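Local coordinates for D-isomer specific 2-hydroxyacid dehydrogenase family protein (Aeromonas salmonicida subsp. salmonicida, PDB 3HG7) that probably acts as an NAD-dependent oxidoreductase of the D-isomer specific 2-hydroxyacid dehydrogenase family, at residues N296-R299 with F300-Q304; A290-F293 with V294-Y297. The protein carries 1 engineered substitution. All coordinates share one frame; numbering follows the deposited sequence.

Contact 1: residues N296-R299 with F300-Q304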
loop_
_atom_site.group_PDB
_atom_site.type_symbol
_atom_site.label_atom_id
_atom_site.label_comp_id
_atom_site.label_asym_id
_atom_site.label_seq_id
_atom_site.Cartn_x
_atom_site.Cartn_y
_atom_site.Cartn_z
ATOM N N ASN A 296 -12.753 7.112 -15.460
ATOM C CA ASN A 296 -12.270 6.128 -16.424
ATOM C C ASN A 296 -13.371 5.639 -17.355
ATOM O O ASN A 296 -13.122 5.382 -18.529
ATOM C CB ASN A 296 -11.598 4.947 -15.712
ATOM C CG ASN A 296 -10.067 5.083 -15.641
ATOM O OD1 ASN A 296 -9.446 5.877 -16.370
ATOM N ND2 ASN A 296 -9.457 4.271 -14.789
ATOM N N TYR A 297 -14.592 5.534 -16.842
ATOM C CA TYR A 297 -15.729 5.113 -17.669
ATOM C C TYR A 297 -15.977 6.105 -18.811
ATOM O O TYR A 297 -16.136 5.708 -19.970
ATOM C CB TYR A 297 -16.990 4.929 -16.813
ATOM C CG TYR A 297 -18.201 4.534 -17.623
ATOM C CD1 TYR A 297 -18.395 3.218 -18.016
ATOM C CD2 TYR A 297 -19.166 5.474 -17.968
ATOM C CE1 TYR A 297 -19.508 2.860 -18.760
ATOM C CE2 TYR A 297 -20.274 5.136 -18.702
ATOM C CZ TYR A 297 -20.442 3.829 -19.110
ATOM O OH TYR A 297 -21.547 3.462 -19.852
ATOM N N ILE A 298 -15.988 7.393 -18.482
ATOM C CA ILE A 298 -16.094 8.447 -19.521
ATOM C C ILE A 298 -15.022 8.338 -20.614
ATOM O O ILE A 298 -15.339 8.477 -21.796
ATOM C CB ILE A 298 -16.068 9.873 -18.924
ATOM C CG1 ILE A 298 -17.149 10.070 -17.858
ATOM C CG2 ILE A 298 -16.179 10.943 -20.048
ATOM C CD1 ILE A 298 -18.552 9.700 -18.266
ATOM N N ARG A 299 -13.771 8.092 -20.231
ATOM C CA ARG A 299 -12.693 7.891 -21.216
ATOM C C ARG A 299 -12.940 6.608 -22.012
ATOM O O ARG A 299 -12.882 6.587 -23.248
ATOM C CB ARG A 299 -11.323 7.822 -20.517
ATOM C CG ARG A 299 -10.818 9.119 -19.843
ATOM C CD ARG A 299 -9.912 8.743 -18.675
ATOM N NE ARG A 299 -9.370 9.897 -17.950
ATOM C CZ ARG A 299 -9.062 9.903 -16.654
ATOM N NH1 ARG A 299 -9.244 8.819 -15.894
ATOM N NH2 ARG A 299 -8.575 11.009 -16.096
ATOM N N PHE A 300 -13.286 5.539 -21.304
ATOM C CA PHE A 300 -13.528 4.246 -21.949
ATOM C C PHE A 300 -14.580 4.251 -23.076
ATOM O O PHE A 300 -14.347 3.697 -24.164
ATOM C CB PHE A 300 -13.923 3.207 -20.862
ATOM C CG PHE A 300 -14.284 1.869 -21.412
ATOM C CD1 PHE A 300 -13.310 1.016 -21.915
ATOM C CD2 PHE A 300 -15.604 1.431 -21.399
ATOM C CE1 PHE A 300 -13.658 -0.253 -22.440
ATOM C CE2 PHE A 300 -15.954 0.171 -21.911
ATOM C CZ PHE A 300 -14.964 -0.676 -22.429
ATOM N N ILE A 301 -15.730 4.866 -22.817
ATOM C CA ILE A 301 -16.813 4.868 -23.816
ATOM C C ILE A 301 -16.547 5.844 -24.958
ATOM O O ILE A 301 -17.228 5.764 -25.986
ATOM C CB ILE A 301 -18.215 5.146 -23.189
ATOM C CG1 ILE A 301 -18.283 6.578 -22.659
ATOM C CG2 ILE A 301 -18.546 4.079 -22.104
ATOM C CD1 ILE A 301 -19.633 6.930 -22.083
ATOM N N ASP A 302 -15.547 6.713 -24.784
ATOM C CA ASP A 302 -15.064 7.593 -25.866
ATOM C C ASP A 302 -13.867 6.996 -26.612
ATOM O O ASP A 302 -13.352 7.613 -27.526
ATOM C CB ASP A 302 -14.669 8.963 -25.322
ATOM C CG ASP A 302 -15.862 9.814 -24.908
ATOM O OD1 ASP A 302 -17.019 9.495 -25.249
ATOM O OD2 ASP A 302 -15.619 10.859 -24.249
ATOM N N GLY A 303 -13.412 5.808 -26.210
ATOM C CA GLY A 303 -12.210 5.211 -26.796
ATOM C C GLY A 303 -10.875 5.842 -26.425
ATOM O O GLY A 303 -9.862 5.590 -27.083
ATOM N N GLN A 304 -10.867 6.665 -25.385
ATOM C CA GLN A 304 -9.653 7.350 -24.932
ATOM C C GLN A 304 -8.827 6.583 -23.885
ATOM O O GLN A 304 -9.361 5.695 -23.189
ATOM C CB GLN A 304 -10.007 8.767 -24.458
ATOM C CG GLN A 304 -10.591 9.579 -25.638
ATOM C CD GLN A 304 -10.786 11.051 -25.355
ATOM O OE1 GLN A 304 -10.487 11.897 -26.207
ATOM N NE2 GLN A 304 -11.291 11.373 -24.166
#

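Contact 2: residues A290-F293 with V294-Y297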
loop_
_atom_site.group_PDB
_atom_site.type_symbol
_atom_site.label_atom_id
_atom_site.label_comp_id
_atom_site.label_asym_id
_atom_site.label_seq_id
_atom_site.Cartn_x
_atom_site.Cartn_y
_atom_site.Cartn_z
ATOM N N ALA A 290 -14.901 4.908 -6.620
ATOM C CA ALA A 290 -16.009 5.098 -7.561
ATOM C C ALA A 290 -15.766 6.297 -8.455
ATOM O O ALA A 290 -16.129 6.290 -9.633
ATOM C CB ALA A 290 -17.317 5.243 -6.830
ATOM N N GLN A 291 -15.146 7.334 -7.890
ATOM C CA GLN A 291 -14.762 8.514 -8.634
ATOM C C GLN A 291 -13.746 8.150 -9.721
ATOM O O GLN A 291 -13.862 8.627 -10.847
ATOM C CB GLN A 291 -14.185 9.564 -7.658
ATOM C CG GLN A 291 -13.990 10.959 -8.229
ATOM C CD GLN A 291 -13.446 11.956 -7.185
ATOM O OE1 GLN A 291 -13.263 13.140 -7.486
ATOM N NE2 GLN A 291 -13.199 11.480 -5.968
ATOM N N ILE A 292 -12.782 7.283 -9.396
ATOM C CA ILE A 292 -11.803 6.776 -10.383
ATOM C C ILE A 292 -12.508 5.988 -11.486
ATOM O O ILE A 292 -12.218 6.171 -12.677
ATOM C CB ILE A 292 -10.706 5.918 -9.722
ATOM C CG1 ILE A 292 -9.777 6.815 -8.884
ATOM C CG2 ILE A 292 -9.868 5.166 -10.749
ATOM C CD1 ILE A 292 -8.806 6.015 -7.986
ATOM N N PHE A 293 -13.442 5.147 -11.067
ATOM C CA PHE A 293 -14.226 4.349 -12.010
ATOM C C PHE A 293 -15.012 5.241 -12.978
ATOM O O PHE A 293 -14.920 5.076 -14.193
ATOM C CB PHE A 293 -15.165 3.368 -11.305
ATOM C CG PHE A 293 -16.047 2.608 -12.288
ATOM C CD1 PHE A 293 -15.590 1.438 -12.890
ATOM C CD2 PHE A 293 -17.287 3.117 -12.665
ATOM C CE1 PHE A 293 -16.381 0.751 -13.825
ATOM C CE2 PHE A 293 -18.071 2.480 -13.629
ATOM C CZ PHE A 293 -17.624 1.279 -14.207
ATOM N N VAL A 294 -15.769 6.196 -12.456
ATOM C CA VAL A 294 -16.596 7.033 -13.332
ATOM C C VAL A 294 -15.760 7.906 -14.292
ATOM O O VAL A 294 -16.139 8.061 -15.451
ATOM C CB VAL A 294 -17.611 7.867 -12.499
ATOM C CG1 VAL A 294 -18.268 8.967 -13.333
ATOM C CG2 VAL A 294 -18.640 6.936 -11.880
ATOM N N ARG A 295 -14.622 8.437 -13.841
ATOM C CA ARG A 295 -13.758 9.223 -14.746
ATOM C C ARG A 295 -13.190 8.313 -15.846
ATOM O O ARG A 295 -13.171 8.680 -17.013
ATOM C CB ARG A 295 -12.636 9.988 -13.990
ATOM C CG ARG A 295 -13.110 11.151 -13.110
ATOM C CD ARG A 295 -11.928 11.999 -12.551
ATOM N NE ARG A 295 -10.735 11.188 -12.292
ATOM C CZ ARG A 295 -10.252 10.901 -11.083
ATOM N NH1 ARG A 295 -9.168 10.137 -10.970
ATOM N NH2 ARG A 295 -10.847 11.371 -9.992
ATOM N N ASN A 296 -12.753 7.112 -15.460
ATOM C CA ASN A 296 -12.270 6.128 -16.424
ATOM C C ASN A 296 -13.371 5.639 -17.355
ATOM O O ASN A 296 -13.122 5.382 -18.529
ATOM C CB ASN A 296 -11.598 4.947 -15.712
ATOM C CG ASN A 296 -10.067 5.083 -15.641
ATOM O OD1 ASN A 296 -9.446 5.877 -16.370
ATOM N ND2 ASN A 296 -9.457 4.271 -14.789
ATOM N N TYR A 297 -14.592 5.534 -16.842
ATOM C CA TYR A 297 -15.729 5.113 -17.669
ATOM C C TYR A 297 -15.977 6.105 -18.811
ATOM O O TYR A 297 -16.136 5.708 -19.970
ATOM C CB TYR A 297 -16.990 4.929 -16.813
ATOM C CG TYR A 297 -18.201 4.534 -17.623
ATOM C CD1 TYR A 297 -18.395 3.218 -18.016
ATOM C CD2 TYR A 297 -19.166 5.474 -17.968
ATOM C CE1 TYR A 297 -19.508 2.860 -18.760
ATOM C CE2 TYR A 297 -20.274 5.136 -18.702
ATOM C CZ TYR A 297 -20.442 3.829 -19.110
ATOM O OH TYR A 297 -21.547 3.462 -19.852
#

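Contact 1: residues N296-R299 with F300-Q304
Arg299 O is gripped from the chain beyond it: Gln304 N donates to it at 2.9 Å, above the carbonyl plane, and Asp302 N adds a weak bond. Next to it, Phe300 O accepts from Gly303 N at 3.1 Å. One turn earlier the regular pattern still holds, with Phe300 N bonded to Asn296 O at 2.8 Å and Ile301 N to Tyr297 O. On the side chains, Ile301 CG2 sits over one face of the Tyr297 ring, a CH-pi contact 3.8 Å from the centroid. Ile301 carries CG1 between its backbone N and carbonyl carbon (chi1 67°), which turns CG2 to the ring and lets CD1 approach Tyr297 CE2. Within the helix, Arg299 runs extended from CG to NE back along one turn, and its NH1 reaches Asn296 OD1 at 3.0 Å from above the amide plane. That oxygen also accepts from Asp307 N, while Asn296 ND2 donates to Gln72 OE1, so both ends of the amide are held. Gly303, with positive phi, is the first residue to leave helical geometry, and the paired bonds to Arg299 O and Phe300 O are those of a Schellman motif closing helix 286-301.

Contact 2: residues A290-F293 with V294-Y297
Phe293 and Tyr297 project from one flank of the helix side by side and pointing the same way, Phe293 CE2 lying 4.2 Å from Tyr297 CB. Phe293 has CG anti to the backbone N (chi1 176°), which carries its ring toward the five-stranded sheet. There it meets Trp70 with the two ring planes nearly parallel, and it also touches Ile50, Met52 and Leu22. Val294 packs beside the ring, its CG2 4.1 Å from Phe293 CD2 and 3.4 Å from Ala290 O. Ile292 and Asn296 form the next pair along this buried flank, again side by side: Asn296 CB rests 3.3 Å from Ile292 O. Val95 and Ile98 pack on Ile292 from the loop after strand 91-93. The exposed flank is looser. Gln291 is extended, and Arg295, bent at chi3, crosses it so that NH2 comes to 3.6 Å from Gln291 CG. The amide and guanidinium planes stand 68° apart; Gln291 OE1 lies at the guanidinium edge, 3.9 Å from Arg295 NH2, too long for a hydrogen bond. Gln291 O and Ile292 CA lie over one guanidinium face. Beneath both flanks run the alpha-helical i to i+4 hydrogen bonds, from Val294 N to Ala290 O (2.8 Å) through to Tyr297 N to Phe293 O (2.7 Å). Every hydrogen bond joining 290-293 to 294-297 is thus a main-chain one. The chemistry implies an amphipathic helix: its peptide groups satisfy one another, its apolar and aromatic groups turn to the sheet and to helix 15-24, and the Gln291-Arg295 pair, touching without bonding, stays at the solvent.

Both contacts lie on helix 286-301, which follows strand 274-276, the last of the seven-stranded parallel sheet, and brings the chain back to the five-stranded one. Contact 2 comes first, in the middle of the helix, and contact 1 takes in its C-terminal end. They neither nest nor cross: they overlap at Asn296 and Tyr297, their centres about 9 Å apart, and neither closes a long loop. Contact 2 faces helix 15-24 and strands 50-53 and 70-73. Farther on, contact 1 keeps those strands and adds strand 6-11, then turns the chain toward Leu306 and Asp307. Trp70 touches side chains in both. Together they seat one C-terminal helix against the N-terminal sheet, as in the two-domain fold of this family.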